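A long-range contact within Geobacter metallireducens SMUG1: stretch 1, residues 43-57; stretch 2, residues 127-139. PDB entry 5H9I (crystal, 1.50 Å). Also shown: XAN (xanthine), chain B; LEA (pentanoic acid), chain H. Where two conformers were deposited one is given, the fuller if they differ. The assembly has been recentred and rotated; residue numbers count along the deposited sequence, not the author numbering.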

ATOM      1  N   ALA A  43      -3.230   0.377 -13.894  1.00 10.61           N
ATOM      2  CA  ALA A  43      -4.613   0.728 -13.967  1.00 11.51           C
ATOM      3  C   ALA A  43      -5.100   1.542 -12.747  1.00 11.94           C
ATOM      4  O   ALA A  43      -5.758   2.547 -12.876  1.00 10.61           O
ATOM      5  CB  ALA A  43      -5.510  -0.508 -14.213  1.00 12.33           C
ATOM      6  N   TYR A  44      -4.735   1.032 -11.585  1.00 11.12           N
ATOM      7  CA  TYR A  44      -5.179   1.711 -10.356  1.00 10.28           C
ATOM      8  C   TYR A  44      -4.501   3.090 -10.277  1.00  9.44           C
ATOM      9  O   TYR A  44      -5.179   4.099 -10.025  1.00 10.71           O
ATOM     10  CB  TYR A  44      -4.724   0.846  -9.156  1.00 10.13           C
ATOM     11  CG  TYR A  44      -4.851   1.514  -7.798  1.00 10.65           C
ATOM     12  CD1 TYR A  44      -6.102   1.796  -7.282  1.00 11.11           C
ATOM     13  CD2 TYR A  44      -3.711   1.862  -7.088  1.00  9.58           C
ATOM     14  CE1 TYR A  44      -6.265   2.410  -6.031  1.00 10.21           C
ATOM     15  CE2 TYR A  44      -3.881   2.504  -5.833  1.00 10.64           C
ATOM     16  CZ  TYR A  44      -5.154   2.768  -5.358  1.00  8.66           C
ATOM     17  OH  TYR A  44      -5.286   3.451  -4.159  1.00 11.53           O
ATOM     18  N   LEU A  45      -3.179   3.206 -10.556  1.00 10.90           N
ATOM     19  CA  LEU A  45      -2.513   4.482 -10.523  1.00 10.20           C
ATOM     20  C   LEU A  45      -3.116   5.463 -11.517  1.00 11.24           C
ATOM     21  O   LEU A  45      -3.352   6.630 -11.200  1.00 12.25           O
ATOM     22  CB  LEU A  45      -1.046   4.387 -10.826  1.00 11.58           C
ATOM     23  CG  LEU A  45      -0.246   3.464  -9.908  1.00 12.05           C
ATOM     24  CD1 LEU A  45       1.232   3.475 -10.461  1.00 13.42           C
ATOM     25  CD2 LEU A  45      -0.308   3.804  -8.465  1.00 13.11           C
ATOM     26  N   SER A  46      -3.436   4.984 -12.713  1.00 11.51           N
ATOM     27  CA  SER A  46      -3.819   5.879 -13.791  0.55 10.39           C
ATOM     28  C   SER A  46      -5.273   6.263 -13.688  1.00 10.69           C
ATOM     29  O   SER A  46      -5.633   7.433 -13.951  1.00 12.95           O
ATOM     30  CB  SER A  46      -3.640   5.168 -15.092  0.55 10.53           C
ATOM     31  OG  SER A  46      -2.271   4.745 -15.308  0.55 10.86           O
ATOM     32  N   ARG A  47      -6.132   5.374 -13.272  1.00  9.26           N
ATOM     33  CA  ARG A  47      -7.562   5.636 -13.182  1.00  9.15           C
ATOM     34  C   ARG A  47      -7.947   6.447 -11.963  1.00 10.85           C
ATOM     35  O   ARG A  47      -8.938   7.194 -11.990  1.00 12.06           O
ATOM     36  CB  ARG A  47      -8.357   4.320 -13.183  1.00  9.36           C
ATOM     37  CG  ARG A  47      -8.237   3.557 -14.479  1.00  9.16           C
ATOM     38  CD  ARG A  47      -8.941   2.219 -14.460  1.00  9.22           C
ATOM     39  NE  ARG A  47      -8.395   1.418 -15.556  1.00 10.14           N
ATOM     40  CZ  ARG A  47      -8.843   0.211 -15.887  1.00 11.90           C
ATOM     41  NH1 ARG A  47      -9.868  -0.327 -15.308  1.00 12.98           N
ATOM     42  NH2 ARG A  47      -8.145  -0.429 -16.818  1.00 12.35           N
ATOM     43  N   PHE A  48      -7.181   6.253 -10.860  1.00 10.84           N
ATOM     44  CA  PHE A  48      -7.581   6.803  -9.544  1.00 10.94           C
ATOM     45  C   PHE A  48      -6.529   7.668  -8.941  1.00 11.56           C
ATOM     46  O   PHE A  48      -6.888   8.360  -7.961  1.00 12.46           O
ATOM     47  CB  PHE A  48      -7.925   5.631  -8.640  1.00 10.73           C
ATOM     48  CG  PHE A  48      -9.046   4.782  -9.249  1.00  9.99           C
ATOM     49  CD1 PHE A  48     -10.274   5.295  -9.437  1.00 10.41           C
ATOM     50  CD2 PHE A  48      -8.864   3.430  -9.541  1.00 10.46           C
ATOM     51  CE1 PHE A  48     -11.324   4.541 -10.023  1.00 10.76           C
ATOM     52  CE2 PHE A  48      -9.841   2.675 -10.145  1.00 10.76           C
ATOM     53  CZ  PHE A  48     -11.078   3.219 -10.353  1.00 11.03           C
ATOM     54  N   GLY A  49      -5.345   7.774  -9.482  1.00 12.48           N
ATOM     55  CA  GLY A  49      -4.277   8.530  -8.816  1.00 13.21           C
ATOM     56  C   GLY A  49      -3.982   9.821  -9.518  1.00 20.76           C
ATOM     57  O   GLY A  49      -2.829  10.329  -9.300  1.00 18.77           O
ATOM     58  N   SER A  50      -4.906  10.456 -10.284  1.00 16.32           N
ATOM     59  CA  SER A  50      -4.595  11.742 -10.834  1.00 16.74           C
ATOM     60  C   SER A  50      -4.447  12.802  -9.737  1.00 18.04           C
ATOM     61  O   SER A  50      -5.252  12.919  -8.828  1.00 16.50           O
ATOM     62  CB  SER A  50      -5.754  12.165 -11.737  1.00 20.59           C
ATOM     63  OG  SER A  50      -5.750  11.339 -12.801  1.00 28.35           O
ATOM     64  N   PRO A  51      -3.412  13.704  -9.824  1.00 16.50           N
ATOM     65  CA  PRO A  51      -3.289  14.781  -8.936  1.00 15.69           C
ATOM     66  C   PRO A  51      -4.223  15.914  -9.178  1.00 20.93           C
ATOM     67  O   PRO A  51      -4.710  16.024 -10.338  1.00 20.89           O
ATOM     68  CB  PRO A  51      -1.862  15.228  -9.145  1.00 17.66           C
ATOM     69  CG  PRO A  51      -1.568  14.905 -10.575  1.00 20.28           C
ATOM     70  CD  PRO A  51      -2.297  13.618 -10.760  1.00 17.93           C
ATOM     71  N   PRO A  52      -4.447  16.731  -8.179  1.00 16.88           N
ATOM     72  CA  PRO A  52      -3.949  16.742  -6.818  1.00 15.28           C
ATOM     73  C   PRO A  52      -4.916  15.922  -5.978  1.00 17.86           C
ATOM     74  O   PRO A  52      -6.084  15.779  -6.329  1.00 18.93           O
ATOM     75  CB  PRO A  52      -3.925  18.200  -6.422  1.00 24.61           C
ATOM     76  CG  PRO A  52      -5.097  18.705  -7.184  1.00 21.31           C
ATOM     77  CD  PRO A  52      -5.202  17.987  -8.456  1.00 21.83           C
ATOM     78  N   LYS A  53      -4.412  15.500  -4.828  1.00 16.03           N
ATOM     79  CA  LYS A  53      -5.262  14.915  -3.760  1.00 13.79           C
ATOM     80  C   LYS A  53      -5.133  15.772  -2.524  1.00 16.25           C
ATOM     81  O   LYS A  53      -4.153  16.446  -2.332  1.00 18.36           O
ATOM     82  CB  LYS A  53      -4.762  13.485  -3.401  1.00 14.10           C
ATOM     83  CG  LYS A  53      -4.662  12.558  -4.583  1.00 11.63           C
ATOM     84  CD  LYS A  53      -5.916  12.348  -5.344  1.00 11.84           C
ATOM     85  CE  LYS A  53      -5.825  11.163  -6.254  1.00 11.85           C
ATOM     86  NZ  LYS A  53      -6.813  11.108  -7.359  1.00 12.33           N
ATOM     87  N   GLU A  54      -6.160  15.755  -1.689  1.00 13.22           N
ATOM     88  CA  GLU A  54      -6.060  16.413  -0.400  1.00 14.41           C
ATOM     89  C   GLU A  54      -5.421  15.546   0.671  1.00 13.37           C
ATOM     90  O   GLU A  54      -4.706  16.041   1.608  1.00 13.05           O
ATOM     91  CB  GLU A  54      -7.441  16.856   0.063  1.00 17.15           C
ATOM     92  CG  GLU A  54      -8.063  17.910  -0.813  1.00 24.51           C
ATOM     93  CD  GLU A  54      -9.431  18.366  -0.256  1.00 34.52           C
ATOM     94  OE1 GLU A  54     -10.066  19.113  -1.061  1.00 43.86           O
ATOM     95  OE2 GLU A  54      -9.860  17.950   0.908  1.00 28.10           O
ATOM     96  N   VAL A  55      -5.606  14.226   0.602  1.00 14.31           N
ATOM     97  CA  VAL A  55      -5.206  13.297   1.630  1.00 13.60           C
ATOM     98  C   VAL A  55      -4.651  12.060   1.008  1.00 12.76           C
ATOM     99  O   VAL A  55      -5.296  11.483   0.123  1.00 14.52           O
ATOM    100  CB  VAL A  55      -6.351  12.914   2.553  1.00 13.17           C
ATOM    101  CG1 VAL A  55      -6.012  11.902   3.605  1.00 14.50           C
ATOM    102  CG2 VAL A  55      -7.022  14.181   3.169  1.00 18.03           C
ATOM    103  N   LEU A  56      -3.516  11.590   1.499  1.00 13.10           N
ATOM    104  CA  LEU A  56      -2.865  10.322   1.108  1.00 10.62           C
ATOM    105  C   LEU A  56      -2.833   9.333   2.231  1.00 13.23           C
ATOM    106  O   LEU A  56      -2.240   9.681   3.265  1.00 13.39           O
ATOM    107  CB  LEU A  56      -1.466  10.587   0.631  1.00 11.70           C
ATOM    108  CG  LEU A  56      -0.655   9.385   0.235  1.00 11.39           C
ATOM    109  CD1 LEU A  56      -1.249   8.668  -0.935  1.00 13.91           C
ATOM    110  CD2 LEU A  56       0.774   9.767  -0.096  1.00 13.78           C
ATOM    111  N   PHE A  57      -3.443   8.179   2.120  1.00 11.16           N
ATOM    112  CA  PHE A  57      -3.303   7.106   3.048  1.00  9.71           C
ATOM    113  C   PHE A  57      -2.107   6.282   2.637  1.00 11.32           C
ATOM    114  O   PHE A  57      -1.940   6.003   1.435  1.00 12.09           O
ATOM    115  CB  PHE A  57      -4.571   6.230   3.041  1.00 11.62           C
ATOM    116  CG  PHE A  57      -5.750   6.809   3.691  1.00 12.50           C
ATOM    117  CD1 PHE A  57      -5.911   6.911   5.072  1.00 13.49           C
ATOM    118  CD2 PHE A  57      -6.774   7.351   2.900  1.00 13.19           C
ATOM    119  CE1 PHE A  57      -7.039   7.468   5.627  1.00 14.20           C
ATOM    120  CE2 PHE A  57      -7.909   7.872   3.453  1.00 13.19           C
ATOM    121  CZ  PHE A  57      -8.020   7.944   4.840  1.00 14.59           C
ATOM    122  N   THR A 127     -19.128   5.943  -4.767  1.00 12.01           N
ATOM    123  CA  THR A 127     -18.345   5.712  -6.029  1.00 12.46           C
ATOM    124  C   THR A 127     -16.916   6.016  -5.861  1.00 10.39           C
ATOM    125  O   THR A 127     -16.460   6.803  -5.064  1.00 11.18           O
ATOM    126  CB  THR A 127     -18.829   6.529  -7.241  1.00 13.33           C
ATOM    127  OG1 THR A 127     -18.558   7.936  -6.990  1.00 13.50           O
ATOM    128  CG2 THR A 127     -20.320   6.386  -7.447  1.00 13.51           C
ATOM    129  N   PRO A 128     -16.098   5.290  -6.679  1.00 10.56           N
ATOM    130  CA  PRO A 128     -14.714   5.591  -6.604  1.00 10.67           C
ATOM    131  C   PRO A 128     -14.423   7.077  -6.891  1.00 12.24           C
ATOM    132  O   PRO A 128     -13.537   7.686  -6.251  1.00 12.55           O
ATOM    133  CB  PRO A 128     -14.112   4.649  -7.698  1.00 11.86           C
ATOM    134  CG  PRO A 128     -14.957   3.469  -7.648  1.00 11.20           C
ATOM    135  CD  PRO A 128     -16.335   4.110  -7.527  1.00 10.85           C
ATOM    136  N   GLU A 129     -15.113   7.666  -7.845  1.00 12.23           N
ATOM    137  CA  GLU A 129     -14.844   9.051  -8.211  1.00 10.49           C
ATOM    138  C   GLU A 129     -15.079  10.024  -7.017  1.00 11.65           C
ATOM    139  O   GLU A 129     -14.296  10.994  -6.891  1.00 13.12           O
ATOM    140  CB  GLU A 129     -15.701   9.481  -9.415  1.00 10.24           C
ATOM    141  CG  GLU A 129     -15.109   8.937 -10.710  1.00 12.05           C
ATOM    142  CD  GLU A 129     -15.020   7.470 -10.798  1.00 12.91           C
ATOM    143  OE1 GLU A 129     -16.022   6.760 -10.533  1.00 12.35           O
ATOM    144  OE2 GLU A 129     -13.907   6.929 -11.116  1.00 12.03           O
ATOM    145  N   ARG A 130     -16.050   9.772  -6.177  1.00 11.51           N
ATOM    146  CA  ARG A 130     -16.190  10.661  -5.006  1.00 11.31           C
ATOM    147  C   ARG A 130     -15.046  10.544  -4.004  1.00 12.66           C
ATOM    148  O   ARG A 130     -14.678  11.562  -3.407  1.00 14.54           O
ATOM    149  CB  ARG A 130     -17.483  10.450  -4.347  1.00 13.22           C
ATOM    150  CG  ARG A 130     -18.685  10.808  -5.222  1.00 15.78           C
ATOM    151  CD  ARG A 130     -20.021  10.863  -4.500  1.00 21.09           C
ATOM    152  NE  ARG A 130     -19.976  12.015  -3.556  1.00 19.38           N
ATOM    153  CZ  ARG A 130     -19.765  12.033  -2.228  1.00 29.25           C
ATOM    154  NH1 ARG A 130     -19.530  10.965  -1.501  1.00 25.26           N
ATOM    155  NH2 ARG A 130     -19.879  13.227  -1.618  1.00 28.42           N
ATOM    156  N   PHE A 131     -14.455   9.350  -3.893  1.00 11.88           N
ATOM    157  CA  PHE A 131     -13.262   9.142  -3.043  1.00 11.24           C
ATOM    158  C   PHE A 131     -12.025   9.720  -3.589  1.00 11.43           C
ATOM    159  O   PHE A 131     -11.346  10.537  -3.012  1.00 11.90           O
ATOM    160  CB  PHE A 131     -13.146   7.632  -2.674  1.00 10.96           C
ATOM    161  CG  PHE A 131     -12.008   7.347  -1.807  1.00 11.33           C
ATOM    162  CD1 PHE A 131     -12.007   7.755  -0.474  1.00 13.37           C
ATOM    163  CD2 PHE A 131     -10.913   6.650  -2.280  1.00 11.34           C
ATOM    164  CE1 PHE A 131     -10.880   7.446   0.296  1.00 12.03           C
ATOM    165  CE2 PHE A 131      -9.868   6.334  -1.505  1.00 10.53           C
ATOM    166  CZ  PHE A 131      -9.838   6.709  -0.164  1.00 11.67           C
ATOM    167  N   PHE A 132     -11.714   9.324  -4.839  1.00 11.83           N
ATOM    168  CA  PHE A 132     -10.458   9.671  -5.417  1.00 10.69           C
ATOM    169  C   PHE A 132     -10.404  11.101  -5.867  1.00 11.90           C
ATOM    170  O   PHE A 132      -9.318  11.622  -6.198  1.00 13.60           O
ATOM    171  CB  PHE A 132     -10.044   8.690  -6.530  1.00 10.45           C
ATOM    172  CG  PHE A 132      -9.783   7.254  -6.020  1.00 10.72           C
ATOM    173  CD1 PHE A 132      -8.646   7.017  -5.302  1.00 10.11           C
ATOM    174  CD2 PHE A 132     -10.658   6.236  -6.285  1.00  9.73           C
ATOM    175  CE1 PHE A 132      -8.385   5.731  -4.850  1.00  9.38           C
ATOM    176  CE2 PHE A 132     -10.428   4.947  -5.817  1.00  9.42           C
ATOM    177  CZ  PHE A 132      -9.268   4.749  -5.139  1.00 11.15           C
ATOM    178  N   ALA A 133     -11.546  11.783  -5.860  1.00 11.62           N
ATOM    179  CA  ALA A 133     -11.494  13.232  -6.069  1.00 13.04           C
ATOM    180  C   ALA A 133     -10.568  13.867  -5.060  1.00 13.18           C
ATOM    181  O   ALA A 133      -9.902  14.881  -5.398  1.00 16.97           O
ATOM    182  CB  ALA A 133     -12.857  13.809  -5.903  1.00 13.76           C
ATOM    183  N   ARG A 134     -10.506  13.364  -3.834  1.00 13.06           N
ATOM    184  CA  ARG A 134      -9.724  13.996  -2.778  1.00 12.93           C
ATOM    185  C   ARG A 134      -8.703  13.096  -2.111  1.00 12.19           C
ATOM    186  O   ARG A 134      -7.862  13.579  -1.436  1.00 12.75           O
ATOM    187  CB  ARG A 134     -10.632  14.551  -1.677  1.00 15.27           C
ATOM    188  CG  ARG A 134     -11.550  15.713  -2.022  1.00 16.76           C
ATOM    189  CD  ARG A 134     -12.331  16.086  -0.732  1.00 25.31           C
ATOM    190  NE  ARG A 134     -13.582  15.380  -0.628  1.00 26.43           N
ATOM    191  CZ  ARG A 134     -14.143  14.917   0.479  1.00 37.65           C
ATOM    192  NH1 ARG A 134     -13.552  15.022   1.629  1.00 32.41           N
ATOM    193  NH2 ARG A 134     -15.336  14.338   0.385  1.00 33.16           N
ATOM    194  N   PHE A 135      -8.832  11.780  -2.287  1.00 13.00           N
ATOM    195  CA  PHE A 135      -8.034  10.834  -1.545  1.00 12.49           C
ATOM    196  C   PHE A 135      -7.208   9.925  -2.483  1.00 13.24           C
ATOM    197  O   PHE A 135      -7.549   9.728  -3.658  1.00 13.04           O
ATOM    198  CB  PHE A 135      -8.948   9.953  -0.684  1.00 14.89           C
ATOM    199  CG  PHE A 135      -9.631  10.690   0.435  1.00 11.94           C
ATOM    200  CD1 PHE A 135     -10.788  11.294   0.207  1.00 13.79           C
ATOM    201  CD2 PHE A 135      -8.998  10.816   1.680  1.00 14.65           C
ATOM    202  CE1 PHE A 135     -11.446  11.960   1.209  1.00 14.28           C
ATOM    203  CE2 PHE A 135      -9.595  11.490   2.681  1.00 19.39           C
ATOM    204  CZ  PHE A 135     -10.775  12.067   2.451  1.00 15.49           C
ATOM    205  N   PHE A 136      -6.185   9.297  -1.913  1.00 11.92           N
ATOM    206  CA  PHE A 136      -5.500   8.208  -2.571  1.00 11.45           C
ATOM    207  C   PHE A 136      -5.010   7.235  -1.526  1.00 11.09           C
ATOM    208  O   PHE A 136      -4.816   7.632  -0.357  1.00 12.05           O
ATOM    209  CB  PHE A 136      -4.397   8.692  -3.492  1.00 13.15           C
ATOM    210  CG  PHE A 136      -3.861   7.632  -4.435  1.00 11.74           C
ATOM    211  CD1 PHE A 136      -4.703   7.094  -5.400  1.00 12.46           C
ATOM    212  CD2 PHE A 136      -2.547   7.246  -4.391  1.00 13.34           C
ATOM    213  CE1 PHE A 136      -4.212   6.111  -6.299  1.00 14.07           C
ATOM    214  CE2 PHE A 136      -2.067   6.303  -5.275  1.00 13.39           C
ATOM    215  CZ  PHE A 136      -2.909   5.689  -6.197  1.00 13.22           C
ATOM    216  N   VAL A 137      -4.693   6.006  -1.919  1.00 10.54           N
ATOM    217  CA  VAL A 137      -4.112   4.989  -1.032  1.00 11.46           C
ATOM    218  C   VAL A 137      -2.895   4.366  -1.670  1.00 11.72           C
ATOM    219  O   VAL A 137      -2.960   3.921  -2.809  1.00 11.38           O
ATOM    220  CB  VAL A 137      -5.175   3.844  -0.677  1.00  9.29           C
ATOM    221  CG1 VAL A 137      -4.607   2.847   0.277  1.00 11.16           C
ATOM    222  CG2 VAL A 137      -6.449   4.474  -0.114  1.00 12.19           C
ATOM    223  N   ALA A 138      -1.797   4.339  -0.968  1.00 12.30           N
ATOM    224  CA  ALA A 138      -0.556   3.763  -1.433  1.00 12.79           C
ATOM    225  C   ALA A 138       0.133   2.985  -0.358  1.00 12.41           C
ATOM    226  O   ALA A 138      -0.207   3.138   0.796  1.00 16.62           O
ATOM    227  CB  ALA A 138       0.375   4.880  -1.887  1.00 14.85           C
ATOM    228  N   ASN A 139       1.048   2.060  -0.733  1.00 14.25           N
ATOM    229  CA  ASN A 139       1.873   1.421   0.298  1.00 15.15           C
ATOM    230  C   ASN A 139       3.248   2.083   0.330  1.00 18.07           C
ATOM    231  O   ASN A 139       3.789   2.374  -0.713  1.00 20.35           O
ATOM    232  CB  ASN A 139       2.106  -0.057  -0.008  1.00 21.33           C
ATOM    233  CG  ASN A 139       1.128  -0.925   0.678  1.00 20.47           C
ATOM    234  OD1 ASN A 139       0.574  -0.602   1.706  1.00 19.04           O
ATOM    235  ND2 ASN A 139       0.759  -2.031  -0.040  1.00 20.68           N
TER
HETATM  236  N9  XAN B 301      -3.221  -5.519   4.125  1.00 19.11           N
HETATM  237  C4  XAN B 301      -2.519  -4.603   3.518  1.00 14.16           C
HETATM  238  N3  XAN B 301      -2.399  -4.196   2.257  1.00 16.04           N
HETATM  239  C2  XAN B 301      -1.612  -3.258   1.974  1.00 17.75           C
HETATM  240  O2  XAN B 301      -1.482  -2.945   0.819  1.00 19.17           O
HETATM  241  N1  XAN B 301      -0.921  -2.575   2.899  1.00 16.20           N
HETATM  242  C6  XAN B 301      -0.968  -2.850   4.167  1.00 17.30           C
HETATM  243  O6  XAN B 301      -0.292  -2.270   5.023  1.00 19.52           O
HETATM  244  C5  XAN B 301      -1.764  -3.935   4.541  1.00 16.18           C
HETATM  245  N7  XAN B 301      -2.045  -4.499   5.706  1.00 19.60           N
HETATM  246  C8  XAN B 301      -2.929  -5.451   5.455  1.00 19.51           C
HETATM  247  C2  LEA H 307     -18.164  11.213   1.853  1.00 30.58           C
HETATM  248  O2  LEA H 307     -17.724  10.380   2.606  1.00 35.05           O
HETATM  249  C3  LEA H 307     -17.512  12.524   1.827  1.00 30.35           C
HETATM  250  C4  LEA H 307     -18.555  13.474   2.251  1.00 30.19           C
HETATM  251  C5  LEA H 307     -19.143  14.260   1.126  1.00 21.63           C
HETATM  252  C6  LEA H 307     -20.030  15.448   1.589  1.00 31.72           C
HETATM  253  O1  LEA H 307     -19.138  11.001   1.162  1.00 36.32           O
HETATM  254  O   HOH W   1      -8.111  16.963  -4.428  1.00 28.78           O
HETATM  255  O   HOH W   2      -8.427  16.022  -7.648  1.00 43.44           O

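The two stretches meet as neighbouring parallel β-strands whose backbone ladder continues into an aromatic core, where the helix preceding one strand packs against the helix and strand of the other. Val55, Leu56 and Phe57 pair in register with Phe135, Phe136 and Val137. The ladder opens at Arg134 O, which accepts from both Glu54 N (2.8 Å) and Val55 N (3.1 Å). It then alternates between the strands as parallel pairing requires: Phe136 N donates to Val55 O (3.1 Å), Phe57 N to Phe136 O (2.9 Å) and Ala138 N to Phe57 O (2.9 Å). Phe135 O lies outside this pattern and is buried without a polar partner; its closest neighbour across the contact is Lys53 CE, at 3.4 Å.

On the face of the sheet that carries Leu56 and Phe136, the Phe136 ring is the hub and gives up more area to the contact than any other residue. Tyr44 lies nearly parallel to it (21° between planes), but the rings are slid apart, with centroids 5.0 Å apart and Tyr44 CE2 3.3 Å from Phe136 CZ. Leu56 CD1 (4.0 Å from Phe136 CD2) and Leu45 CD2 (3.9 Å from Phe136 CZ) fill in at its edge. Gly49, the first residue to leave the helix, brings its CA to 3.5 Å from Phe136 CE1; an ideal CB here would be tight against that same atom and would clash with Leu45 O within its own stretch. Tyr44 suits its buried place because its ring packs with the phenylalanines while Tyr44 OH donates to Val137 O (2.7 Å), tying helix to strand.

Between the helices, Phe48 and Phe132 both point toward the opposing stretch. Phe48 CB sits over the Phe132 ring, 3.5 Å from its centroid, and Phe48 CE1 reaches Pro128 CB at 3.6 Å. On the other face of the sheet, Phe57 and Phe135 meet rim to rim (Phe57 CE2 to Phe135 CD2, 3.6 Å), with Val55 CB 3.5 Å from Phe135 CD2.

Lys53 supplies a second buried polar link. Its long side chain carries NZ to three carbonyls, donating to Phe132 O across the contact and to Phe48 O and Ser50 O in its own stretch, each at 2.8 Å; the ammonium thus joins the end of the first helix, the following loop and the second stretch. At the more open margin, two waters bridge Pro52 O and Ala133 O. Altogether the contact buries 973 Å², counting both sides.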